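Local structure of isoprenyl transferase (Campylobacter jejuni, 3UGS) at residues L10-D15 and L173-A178; N177-S182 and I194-T199; S55-S60 and N129-Y134. The protein probably catalyses the magnesium-dependent condensation of isopentenyl diphosphate with allylic diphosphates, building the long polyprenyl chain of undecaprenyl diphosphate. All coordinates share one frame; numbering follows the deposited sequence.

Contact 1. Residues L10-D15 and L173-A178. With FFT ((2Z,6Z)-3,7,11-trimethyldodeca-2,6,10-trien-1-yl dihydrogen phosphate), chain C.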
loop_
_atom_site.group_PDB
_atom_site.type_symbol
_atom_site.label_atom_id
_atom_site.label_comp_id
_atom_site.label_asym_id
_atom_site.label_seq_id
_atom_site.Cartn_x
_atom_site.Cartn_y
_atom_site.Cartn_z
ATOM N N LEU A 10 -6.944 11.030 7.576
ATOM C CA LEU A 10 -7.157 11.185 6.154
ATOM C C LEU A 10 -5.837 11.493 5.475
ATOM O O LEU A 10 -5.126 12.430 5.870
ATOM C CB LEU A 10 -8.149 12.300 5.892
ATOM C CG LEU A 10 -8.412 12.663 4.420
ATOM C CD1 LEU A 10 -8.986 11.516 3.597
ATOM C CD2 LEU A 10 -9.339 13.877 4.367
ATOM N N ALA A 11 -5.517 10.694 4.468
ATOM C CA ALA A 11 -4.312 10.924 3.648
ATOM C C ALA A 11 -4.696 11.295 2.217
ATOM O O ALA A 11 -5.634 10.732 1.614
ATOM C CB ALA A 11 -3.379 9.726 3.654
ATOM N N VAL A 12 -3.922 12.234 1.679
ATOM C CA VAL A 12 -4.184 12.789 0.374
ATOM C C VAL A 12 -2.942 12.911 -0.473
ATOM O O VAL A 12 -1.902 13.445 -0.043
ATOM C CB VAL A 12 -4.841 14.177 0.485
ATOM C CG1 VAL A 12 -5.018 14.794 -0.893
ATOM C CG2 VAL A 12 -6.177 14.077 1.207
ATOM N N VAL A 13 -3.073 12.422 -1.687
ATOM C CA VAL A 13 -2.066 12.599 -2.701
ATOM C C VAL A 13 -2.712 12.996 -4.010
ATOM O O VAL A 13 -3.733 12.461 -4.428
ATOM C CB VAL A 13 -1.174 11.370 -2.937
ATOM C CG1 VAL A 13 -2.010 10.164 -3.330
ATOM C CG2 VAL A 13 -0.129 11.698 -4.036
ATOM N N MET A 14 -2.087 13.954 -4.661
ATOM C CA MET A 14 -2.584 14.439 -5.972
ATOM C C MET A 14 -1.638 14.011 -7.075
ATOM O O MET A 14 -0.476 13.773 -6.845
ATOM C CB MET A 14 -2.744 15.950 -5.964
ATOM C CG MET A 14 -3.472 16.437 -4.716
ATOM S SD MET A 14 -2.868 18.038 -4.157
ATOM C CE MET A 14 -3.809 18.246 -2.642
ATOM N N ASP A 15 -2.166 13.886 -8.267
ATOM C CA ASP A 15 -1.329 13.584 -9.426
ATOM C C ASP A 15 -0.097 14.471 -9.419
ATOM O O ASP A 15 -0.149 15.674 -9.299
ATOM C CB ASP A 15 -2.052 13.782 -10.734
ATOM C CG ASP A 15 -2.912 12.609 -11.104
ATOM O OD1 ASP A 15 -3.346 12.592 -12.276
ATOM O OD2 ASP A 15 -3.151 11.709 -10.249
ATOM N N LEU A 173 -7.078 9.056 -0.054
ATOM C CA LEU A 173 -7.684 9.746 -1.174
ATOM C C LEU A 173 -6.656 10.190 -2.236
ATOM O O LEU A 173 -5.752 10.972 -2.004
ATOM C CB LEU A 173 -8.506 10.938 -0.680
ATOM C CG LEU A 173 -9.188 11.821 -1.735
ATOM C CD1 LEU A 173 -10.443 11.177 -2.331
ATOM C CD2 LEU A 173 -9.547 13.148 -1.089
ATOM N N ARG A 174 -6.808 9.634 -3.414
ATOM C CA ARG A 174 -6.037 10.073 -4.586
ATOM C C ARG A 174 -6.882 11.090 -5.374
ATOM O O ARG A 174 -8.003 10.818 -5.763
ATOM C CB ARG A 174 -5.628 8.898 -5.482
ATOM C CG ARG A 174 -5.300 9.282 -6.922
ATOM C CD ARG A 174 -3.967 10.040 -7.080
ATOM N NE ARG A 174 -2.798 9.202 -6.766
ATOM C CZ ARG A 174 -1.547 9.435 -7.161
ATOM N NH1 ARG A 174 -1.246 10.511 -7.868
ATOM N NH2 ARG A 174 -0.579 8.597 -6.830
ATOM N N VAL A 175 -6.349 12.281 -5.545
ATOM C CA VAL A 175 -6.964 13.258 -6.435
ATOM C C VAL A 175 -6.134 13.394 -7.712
ATOM O O VAL A 175 -5.074 14.006 -7.756
ATOM C CB VAL A 175 -7.122 14.632 -5.797
ATOM C CG1 VAL A 175 -7.942 15.522 -6.723
ATOM C CG2 VAL A 175 -7.779 14.512 -4.422
ATOM N N GLY A 176 -6.677 12.843 -8.763
ATOM C CA GLY A 176 -6.028 12.853 -10.056
ATOM C C GLY A 176 -6.462 11.632 -10.837
ATOM O O GLY A 176 -7.404 10.940 -10.458
ATOM N N ASN A 177 -5.767 11.384 -11.919
ATOM C CA ASN A 177 -6.011 10.172 -12.710
ATOM C C ASN A 177 -5.093 8.945 -12.422
ATOM O O ASN A 177 -5.426 7.814 -12.772
ATOM C CB ASN A 177 -6.007 10.475 -14.207
ATOM C CG ASN A 177 -6.627 9.349 -15.004
ATOM O OD1 ASN A 177 -7.687 8.796 -14.623
ATOM N ND2 ASN A 177 -5.950 8.954 -16.071
ATOM N N ALA A 178 -3.969 9.192 -11.759
ATOM C CA ALA A 178 -3.003 8.119 -11.350
ATOM C C ALA A 178 -3.653 7.147 -10.369
ATOM O O ALA A 178 -4.322 7.544 -9.432
ATOM C CB ALA A 178 -1.740 8.697 -10.716
HETATM O O3 FFT C . 1.734 8.805 -8.392
HETATM P P FFT C . 2.189 10.138 -8.922
HETATM O O1 FFT C . 1.069 11.120 -9.086
HETATM O O2 FFT C . 3.133 9.959 -10.097
HETATM O O FFT C . 3.115 10.844 -7.793
HETATM C C14 FFT C . 2.537 11.364 -6.577
HETATM C C13 FFT C . 3.611 11.776 -5.596
HETATM C C11 FFT C . 3.693 13.003 -5.091
HETATM C C12 FFT C . 4.773 13.353 -4.139
HETATM C C10 FFT C . 2.652 14.050 -5.381
HETATM C C9 FFT C . 3.250 15.308 -5.941
HETATM C C8 FFT C . 2.149 16.188 -6.504
HETATM C C6 FFT C . 1.851 17.384 -5.961
HETATM C C7 FFT C . 0.774 18.272 -6.538
HETATM C C5 FFT C . 2.614 17.853 -4.753
HETATM C C4 FFT C . 2.657 19.361 -4.839
HETATM C C3 FFT C . 3.680 19.957 -3.902
HETATM C C1 FFT C . 3.599 21.273 -3.591
HETATM C C2 FFT C . 2.493 22.138 -4.174
HETATM C C FFT C . 4.626 21.862 -2.646
#

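Contact 2. Residues N177-S182 and I194-T199. With FFT ((2Z,6Z)-3,7,11-trimethyldodeca-2,6,10-trien-1-yl dihydrogen phosphate), chain C.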
loop_
_atom_site.group_PDB
_atom_site.type_symbol
_atom_site.label_atom_id
_atom_site.label_comp_id
_atom_site.label_asym_id
_atom_site.label_seq_id
_atom_site.Cartn_x
_atom_site.Cartn_y
_atom_site.Cartn_z
ATOM N N ASN A 177 -5.767 11.384 -11.919
ATOM C CA ASN A 177 -6.011 10.172 -12.710
ATOM C C ASN A 177 -5.093 8.945 -12.422
ATOM O O ASN A 177 -5.426 7.814 -12.772
ATOM C CB ASN A 177 -6.007 10.475 -14.207
ATOM C CG ASN A 177 -6.627 9.349 -15.004
ATOM O OD1 ASN A 177 -7.687 8.796 -14.623
ATOM N ND2 ASN A 177 -5.950 8.954 -16.071
ATOM N N ALA A 178 -3.969 9.192 -11.759
ATOM C CA ALA A 178 -3.003 8.119 -11.350
ATOM C C ALA A 178 -3.653 7.147 -10.369
ATOM O O ALA A 178 -4.322 7.544 -9.432
ATOM C CB ALA A 178 -1.740 8.697 -10.716
ATOM N N LYS A 179 -3.481 5.872 -10.630
ATOM C CA LYS A 179 -4.018 4.833 -9.765
ATOM C C LYS A 179 -2.924 4.037 -9.094
ATOM O O LYS A 179 -2.514 2.987 -9.589
ATOM C CB LYS A 179 -4.890 3.860 -10.530
ATOM C CG LYS A 179 -5.958 4.508 -11.368
ATOM C CD LYS A 179 -7.360 4.122 -10.915
ATOM C CE LYS A 179 -8.404 4.857 -11.733
ATOM N NZ LYS A 179 -8.170 6.339 -11.663
ATOM N N ARG A 180 -2.513 4.522 -7.928
ATOM C CA ARG A 180 -1.311 4.008 -7.249
ATOM C C ARG A 180 -0.984 4.796 -5.997
ATOM O O ARG A 180 -1.508 5.877 -5.820
ATOM C CB ARG A 180 -0.124 4.007 -8.186
ATOM C CG ARG A 180 0.165 5.384 -8.752
ATOM C CD ARG A 180 1.350 5.355 -9.686
ATOM N NE ARG A 180 1.595 6.657 -10.294
ATOM C CZ ARG A 180 1.684 6.883 -11.603
ATOM N NH1 ARG A 180 1.527 5.894 -12.479
ATOM N NH2 ARG A 180 1.963 8.104 -12.027
ATOM N N LEU A 181 -0.163 4.219 -5.126
ATOM C CA LEU A 181 0.161 4.867 -3.821
ATOM C C LEU A 181 1.463 5.620 -3.821
ATOM O O LEU A 181 1.731 6.442 -2.979
ATOM C CB LEU A 181 0.162 3.874 -2.661
ATOM C CG LEU A 181 -1.229 3.227 -2.379
ATOM C CD1 LEU A 181 -1.203 2.570 -1.008
ATOM C CD2 LEU A 181 -2.365 4.231 -2.447
ATOM N N SER A 182 2.261 5.287 -4.802
ATOM C CA SER A 182 3.558 5.913 -5.010
ATOM C C SER A 182 4.344 6.134 -3.725
ATOM O O SER A 182 4.645 7.250 -3.346
ATOM C CB SER A 182 3.394 7.229 -5.742
ATOM O OG SER A 182 2.984 6.956 -7.053
ATOM N N ILE A 194 -9.458 2.981 0.295
ATOM C CA ILE A 194 -8.836 3.707 -0.800
ATOM C C ILE A 194 -9.872 4.256 -1.751
ATOM O O ILE A 194 -10.842 3.579 -2.106
ATOM C CB ILE A 194 -7.855 2.844 -1.570
ATOM C CG1 ILE A 194 -6.613 2.580 -0.712
ATOM C CG2 ILE A 194 -7.398 3.556 -2.824
ATOM C CD1 ILE A 194 -5.724 1.517 -1.299
ATOM N N TYR A 195 -9.670 5.501 -2.138
ATOM C CA TYR A 195 -10.630 6.186 -2.998
ATOM C C TYR A 195 -9.943 7.065 -4.033
ATOM O O TYR A 195 -9.183 7.953 -3.713
ATOM C CB TYR A 195 -11.659 6.973 -2.175
ATOM C CG TYR A 195 -12.814 7.524 -3.007
ATOM C CD1 TYR A 195 -13.934 6.738 -3.309
ATOM C CD2 TYR A 195 -12.774 8.817 -3.528
ATOM C CE1 TYR A 195 -14.984 7.222 -4.087
ATOM C CE2 TYR A 195 -13.820 9.312 -4.311
ATOM C CZ TYR A 195 -14.921 8.504 -4.585
ATOM O OH TYR A 195 -15.968 8.962 -5.343
ATOM N N PHE A 196 -10.232 6.760 -5.282
ATOM C CA PHE A 196 -9.745 7.529 -6.439
ATOM C C PHE A 196 -10.802 8.512 -6.951
ATOM O O PHE A 196 -11.792 8.107 -7.523
ATOM C CB PHE A 196 -9.356 6.616 -7.606
ATOM C CG PHE A 196 -8.272 5.632 -7.274
ATOM C CD1 PHE A 196 -6.985 6.065 -6.920
ATOM C CD2 PHE A 196 -8.520 4.273 -7.338
ATOM C CE1 PHE A 196 -5.985 5.152 -6.616
ATOM C CE2 PHE A 196 -7.514 3.362 -7.045
ATOM C CZ PHE A 196 -6.244 3.802 -6.684
ATOM N N SER A 197 -10.603 9.793 -6.693
ATOM C CA SER A 197 -11.467 10.833 -7.291
ATOM C C SER A 197 -10.757 11.489 -8.455
ATOM O O SER A 197 -9.678 12.065 -8.301
ATOM C CB SER A 197 -11.919 11.897 -6.306
ATOM O OG SER A 197 -10.807 12.559 -5.740
ATOM N N GLU A 198 -11.383 11.380 -9.618
ATOM C CA GLU A 198 -10.746 11.827 -10.873
ATOM C C GLU A 198 -11.173 13.258 -11.218
ATOM O O GLU A 198 -12.216 13.522 -11.795
ATOM C CB GLU A 198 -10.984 10.863 -12.012
ATOM C CG GLU A 198 -10.463 9.473 -11.693
ATOM C CD GLU A 198 -10.806 8.446 -12.763
ATOM O OE1 GLU A 198 -11.647 7.555 -12.488
ATOM O OE2 GLU A 198 -10.239 8.529 -13.884
ATOM N N THR A 199 -10.318 14.162 -10.810
ATOM C CA THR A 199 -10.578 15.580 -10.852
ATOM C C THR A 199 -9.275 16.239 -10.492
ATOM O O THR A 199 -8.329 15.574 -10.116
ATOM C CB THR A 199 -11.631 15.996 -9.806
ATOM O OG1 THR A 199 -11.320 15.389 -8.546
ATOM C CG2 THR A 199 -13.021 15.560 -10.235
HETATM O O3 FFT C . 1.734 8.805 -8.392
HETATM P P FFT C . 2.189 10.138 -8.922
HETATM O O1 FFT C . 1.069 11.120 -9.086
HETATM O O2 FFT C . 3.133 9.959 -10.097
HETATM O O FFT C . 3.115 10.844 -7.793
HETATM C C14 FFT C . 2.537 11.364 -6.577
HETATM C C13 FFT C . 3.611 11.776 -5.596
HETATM C C11 FFT C . 3.693 13.003 -5.091
HETATM C C12 FFT C . 4.773 13.353 -4.139
HETATM C C10 FFT C . 2.652 14.050 -5.381
HETATM C C9 FFT C . 3.250 15.308 -5.941
HETATM C C8 FFT C . 2.149 16.188 -6.504
HETATM C C6 FFT C . 1.851 17.384 -5.961
HETATM C C7 FFT C . 0.774 18.272 -6.538
HETATM C C5 FFT C . 2.614 17.853 -4.753
HETATM C C4 FFT C . 2.657 19.361 -4.839
HETATM C C3 FFT C . 3.680 19.957 -3.902
HETATM C C1 FFT C . 3.599 21.273 -3.591
HETATM C C2 FFT C . 2.493 22.138 -4.174
HETATM C C FFT C . 4.626 21.862 -2.646
#

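Contact 3. Residues S55-S60 and N129-Y134. With FFT ((2Z,6Z)-3,7,11-trimethyldodeca-2,6,10-trien-1-yl dihydrogen phosphate), chain C.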
loop_
_atom_site.group_PDB
_atom_site.type_symbol
_atom_site.label_atom_id
_atom_site.label_comp_id
_atom_site.label_asym_id
_atom_site.label_seq_id
_atom_site.Cartn_x
_atom_site.Cartn_y
_atom_site.Cartn_z
ATOM N N SER A 55 -2.957 14.113 6.171
ATOM C CA SER A 55 -1.642 13.785 5.661
ATOM C C SER A 55 -1.558 14.103 4.202
ATOM O O SER A 55 -2.387 13.684 3.400
ATOM C CB SER A 55 -1.268 12.340 5.930
ATOM O OG SER A 55 -0.971 12.140 7.319
ATOM N N LEU A 56 -0.526 14.885 3.887
ATOM C CA LEU A 56 -0.321 15.410 2.512
ATOM C C LEU A 56 1.034 15.040 1.984
ATOM O O LEU A 56 1.972 15.027 2.722
ATOM C CB LEU A 56 -0.496 16.941 2.425
ATOM C CG LEU A 56 -1.766 17.476 3.112
ATOM C CD1 LEU A 56 -1.686 18.999 3.157
ATOM C CD2 LEU A 56 -3.072 16.963 2.446
ATOM N N PHE A 57 1.090 14.760 0.693
ATOM C CA PHE A 57 2.297 14.308 0.021
ATOM C C PHE A 57 2.878 15.409 -0.831
ATOM O O PHE A 57 2.375 15.727 -1.876
ATOM C CB PHE A 57 2.053 13.072 -0.871
ATOM C CG PHE A 57 3.268 12.174 -1.027
ATOM C CD1 PHE A 57 4.524 12.564 -0.572
ATOM C CD2 PHE A 57 3.149 10.934 -1.614
ATOM C CE1 PHE A 57 5.617 11.712 -0.700
ATOM C CE2 PHE A 57 4.233 10.092 -1.736
ATOM C CZ PHE A 57 5.461 10.481 -1.287
ATOM N N ALA A 58 3.996 15.941 -0.391
ATOM C CA ALA A 58 4.637 17.070 -1.105
ATOM C C ALA A 58 5.734 16.624 -2.064
ATOM O O ALA A 58 5.709 16.933 -3.244
ATOM C CB ALA A 58 5.189 18.075 -0.107
ATOM N N PHE A 59 6.698 15.906 -1.502
ATOM C CA PHE A 59 7.918 15.478 -2.204
ATOM C C PHE A 59 8.433 14.132 -1.631
ATOM O O PHE A 59 8.552 13.912 -0.399
ATOM C CB PHE A 59 9.031 16.546 -2.082
ATOM C CG PHE A 59 10.203 16.352 -3.038
ATOM C CD1 PHE A 59 10.200 16.923 -4.292
ATOM C CD2 PHE A 59 11.318 15.616 -2.663
ATOM C CE1 PHE A 59 11.288 16.772 -5.164
ATOM C CE2 PHE A 59 12.399 15.437 -3.520
ATOM C CZ PHE A 59 12.378 16.001 -4.782
ATOM N N SER A 60 8.769 13.243 -2.540
ATOM C CA SER A 60 9.196 11.918 -2.136
ATOM C C SER A 60 10.659 11.664 -2.358
ATOM O O SER A 60 11.345 12.468 -2.965
ATOM C CB SER A 60 8.402 10.849 -2.884
ATOM O OG SER A 60 8.720 10.888 -4.259
ATOM N N ASN A 129 0.046 16.622 8.670
ATOM C CA ASN A 129 1.281 15.827 8.442
ATOM C C ASN A 129 1.769 15.999 6.991
ATOM O O ASN A 129 1.109 15.610 6.029
ATOM C CB ASN A 129 1.082 14.352 8.735
ATOM C CG ASN A 129 0.515 14.109 10.116
ATOM O OD1 ASN A 129 1.095 14.553 11.098
ATOM N ND2 ASN A 129 -0.606 13.385 10.204
ATOM N N LEU A 130 2.929 16.613 6.887
ATOM C CA LEU A 130 3.496 16.968 5.590
ATOM C C LEU A 130 4.684 16.069 5.273
ATOM O O LEU A 130 5.738 16.117 5.926
ATOM C CB LEU A 130 3.905 18.449 5.548
ATOM C CG LEU A 130 4.159 19.052 4.154
ATOM C CD1 LEU A 130 2.902 19.021 3.267
ATOM C CD2 LEU A 130 4.666 20.489 4.288
ATOM N N ALA A 131 4.482 15.252 4.259
ATOM C CA ALA A 131 5.504 14.318 3.771
ATOM C C ALA A 131 6.444 14.941 2.749
ATOM O O ALA A 131 6.093 15.188 1.605
ATOM C CB ALA A 131 4.852 13.070 3.207
ATOM N N ILE A 132 7.662 15.186 3.194
ATOM C CA ILE A 132 8.691 15.903 2.377
ATOM C C ILE A 132 10.004 15.168 2.349
ATOM O O ILE A 132 10.565 14.856 3.395
ATOM C CB ILE A 132 9.036 17.313 2.891
ATOM C CG1 ILE A 132 7.788 18.024 3.326
ATOM C CG2 ILE A 132 9.752 18.120 1.822
ATOM C CD1 ILE A 132 8.105 19.250 4.179
ATOM N N SER A 133 10.501 14.950 1.139
ATOM C CA SER A 133 11.615 14.025 0.935
ATOM C C SER A 133 11.292 12.741 1.719
ATOM O O SER A 133 12.064 12.227 2.496
ATOM C CB SER A 133 12.936 14.608 1.440
ATOM O OG SER A 133 13.966 13.627 1.292
ATOM N N TYR A 134 10.084 12.293 1.522
ATOM C CA TYR A 134 9.540 11.149 2.243
ATOM C C TYR A 134 9.283 9.960 1.331
ATOM O O TYR A 134 8.784 10.069 0.237
ATOM C CB TYR A 134 8.246 11.509 2.967
ATOM C CG TYR A 134 7.478 10.316 3.418
ATOM C CD1 TYR A 134 7.543 9.882 4.741
ATOM C CD2 TYR A 134 6.727 9.582 2.519
ATOM C CE1 TYR A 134 6.848 8.755 5.160
ATOM C CE2 TYR A 134 6.052 8.465 2.920
ATOM C CZ TYR A 134 6.104 8.048 4.236
ATOM O OH TYR A 134 5.400 6.907 4.620
HETATM O O3 FFT C . 1.734 8.805 -8.392
HETATM P P FFT C . 2.189 10.138 -8.922
HETATM O O1 FFT C . 1.069 11.120 -9.086
HETATM O O2 FFT C . 3.133 9.959 -10.097
HETATM O O FFT C . 3.115 10.844 -7.793
HETATM C C14 FFT C . 2.537 11.364 -6.577
HETATM C C13 FFT C . 3.611 11.776 -5.596
HETATM C C11 FFT C . 3.693 13.003 -5.091
HETATM C C12 FFT C . 4.773 13.353 -4.139
HETATM C C10 FFT C . 2.652 14.050 -5.381
HETATM C C9 FFT C . 3.250 15.308 -5.941
HETATM C C8 FFT C . 2.149 16.188 -6.504
HETATM C C6 FFT C . 1.851 17.384 -5.961
HETATM C C7 FFT C . 0.774 18.272 -6.538
HETATM C C5 FFT C . 2.614 17.853 -4.753
HETATM C C4 FFT C . 2.657 19.361 -4.839
HETATM C C3 FFT C . 3.680 19.957 -3.902
HETATM C C1 FFT C . 3.599 21.273 -3.591
HETATM C C2 FFT C . 2.493 22.138 -4.174
HETATM C C FFT C . 4.626 21.862 -2.646
#

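Contact 1. Residues L10-D15 and L173-A178
Leu173 bonds through its backbone to both Ala11 and Val13, in the ladder that ties strand 10-14 to its parallel neighbour 173-175. Leu173 N gives to Ala11 O, Val13 N to Leu173 O and Val175 N to Val13 O; Asp15 N ends the series on Val175 O at 3.0 Å.

Apolar packing fills the face carrying Val12, Met14, Leu173 and Val175. Val12 and Leu173 lie side by side, CG2 of the first 4.2 Å from CD2 of the second.

The carboxylate contacts lie past the strand ends. With CG anti to the carbonyl carbon (chi1 -82°), the Asp15 carboxylate meets the backbone of 176-178, and each oxygen takes an N-H on its syn side, the donors standing somewhat out of the carboxylate plane: OD1 from Asn177 N at 2.7 Å, OD2 from Ala178 N at 3.0 Å. Gly176, lacking a side chain, lets OD2 come within 3.1 Å of its CA.

The Arg174 guanidinium has Val13 CG1 over one face and Ala178 CB over the opposite one, both toward the rim. Its NH1 makes a salt bridge to Asp15 OD2 at 3.3 Å, its hydrogen bond weak and bent, and a stronger bond to FFT O1 (2.7 Å), while NH2 reaches FFT O3.

Two backbone amides thus hold the carboxylate of the presumed catalytic, magnesium-binding Asp15, with Arg174 alongside, close to the phosphate, whose negative charge Arg174 probably helps to offset.

Contact 2. Residues N177-S182 and I194-T199
Lys179 lays its aliphatic chain across the ring of Phe196. A chi2 of -117° bends the chain and sets CD over the face, 4.0 Å from the ring centroid and 19° off its normal, a CH-pi contact. The Lys179 backbone also comes close, with CA 3.7 Å from Phe196 CE1. Behind the ring, Ile194 CG2 packs on the opposite face, and Leu181 CD2 touches Ile194 CD1 at the far end of the contact.

Beyond the ring the Lys179 ammonium runs toward Glu198, crossing that side chain at about a right angle. NZ lies 3.7 Å from Glu198 OE2, a long salt bridge, and, with a second bend at chi4, also makes a weak hydrogen bond to Asn177 O at 3.3 Å.

The CB of Arg180 points away from strand 194-197, and its chain, extended from CG to NE, delivers the guanidinium to the phosphate of FFT. Arg180 NE meets FFT O3 at 2.9 Å in a nearly straight bond (172°), NH2 takes FFT O2, and Ala178 CB lies over one guanidinium face. Ser182 OG donates to the same O3 at 2.6 Å, so O3 is held by Arg180 and Ser182 from this loop, and by Arg174 as well.

The next shell comes from the dimer. Arg180 NH1 forms a salt bridge with Glu193 of the second subunit and a hydrogen bond with Glu220 O of that subunit, while Ile194 packs on Phe196 of the second subunit. An arginine and a serine on the loop between the last two strands of the parallel sheet, the arginine held by partners across the subunit interface, bind the FFT phosphate here, consistent with the substrate phosphate site of a dimeric cis-prenyltransferase.

Contact 3. Residues S55-S60 and N129-Y134
Phe57 and Tyr134 both carry CG anti to the backbone N (chi1 -151° and 165°), and their rings meet beside the strands. The edge of Tyr134 is turned toward the face of Phe57 in an offset edge-to-face pair, centroids 6.0 Å apart and planes at 83°. Over the centre of one Phe57 face sits the methyl C12 of FFT, 3.6 Å above the ring plane. At the ring's edge, in plane, lies Ala131 O.

That carbonyl is doubly used: Ala58 N binds Ala131 O at 3.0 Å and Phe59 N binds it at 3.2 Å, the two-to-one pairing of a bulge in strand 53-60. Before it the parallel ladder is regular, with Leu56 N on Asn129 O and Ala131 N on Leu56 O; after it, Tyr134 N reaches Phe59 O at 2.9 Å.

Ser55 OG accepts from Asn129 ND2 at 3.2 Å, close to the amide plane; His9 and Asn53 bind the same two groups from outside. Leu130 CD1 packs against Leu56 CB and, at 4.2 Å, Ala58 CB.

Carbonyls Phe57 O and Ala58 O approach FFT C5. Strand 53-60, bulging at Ala58, borders the isoprenoid chain, with strand 126-134 beside it in the parallel sheet, as part of the hydrophobic prenyl-chain cleft of the cis-prenyltransferase fold.

Overall arrangement
All three contacts involve one parallel sheet and touch the same FFT molecule. Contacts 1 and 2 have centres about 5 Å apart and share Asn177 and Ala178; strands 171-175 and 193-197 are neighbours, joined through Arg174 N and Tyr195 O at 2.9 Å. Contact 3 lies about 12 Å from contact 1, centre to centre, with Val12 N and Ser55 O 2.7 Å apart linking strands 9-14 and 53-60. Contacts 2 and 3, about 16 Å apart between centres, still meet where Ser182 O approaches Phe57 CE2 at 3.3 Å. Contacts 1 and 2 together grip the phosphate, Arg174 and Arg180 both reaching O3, while Phe57 and Ala58 of contact 3 border the isoprenoid chain.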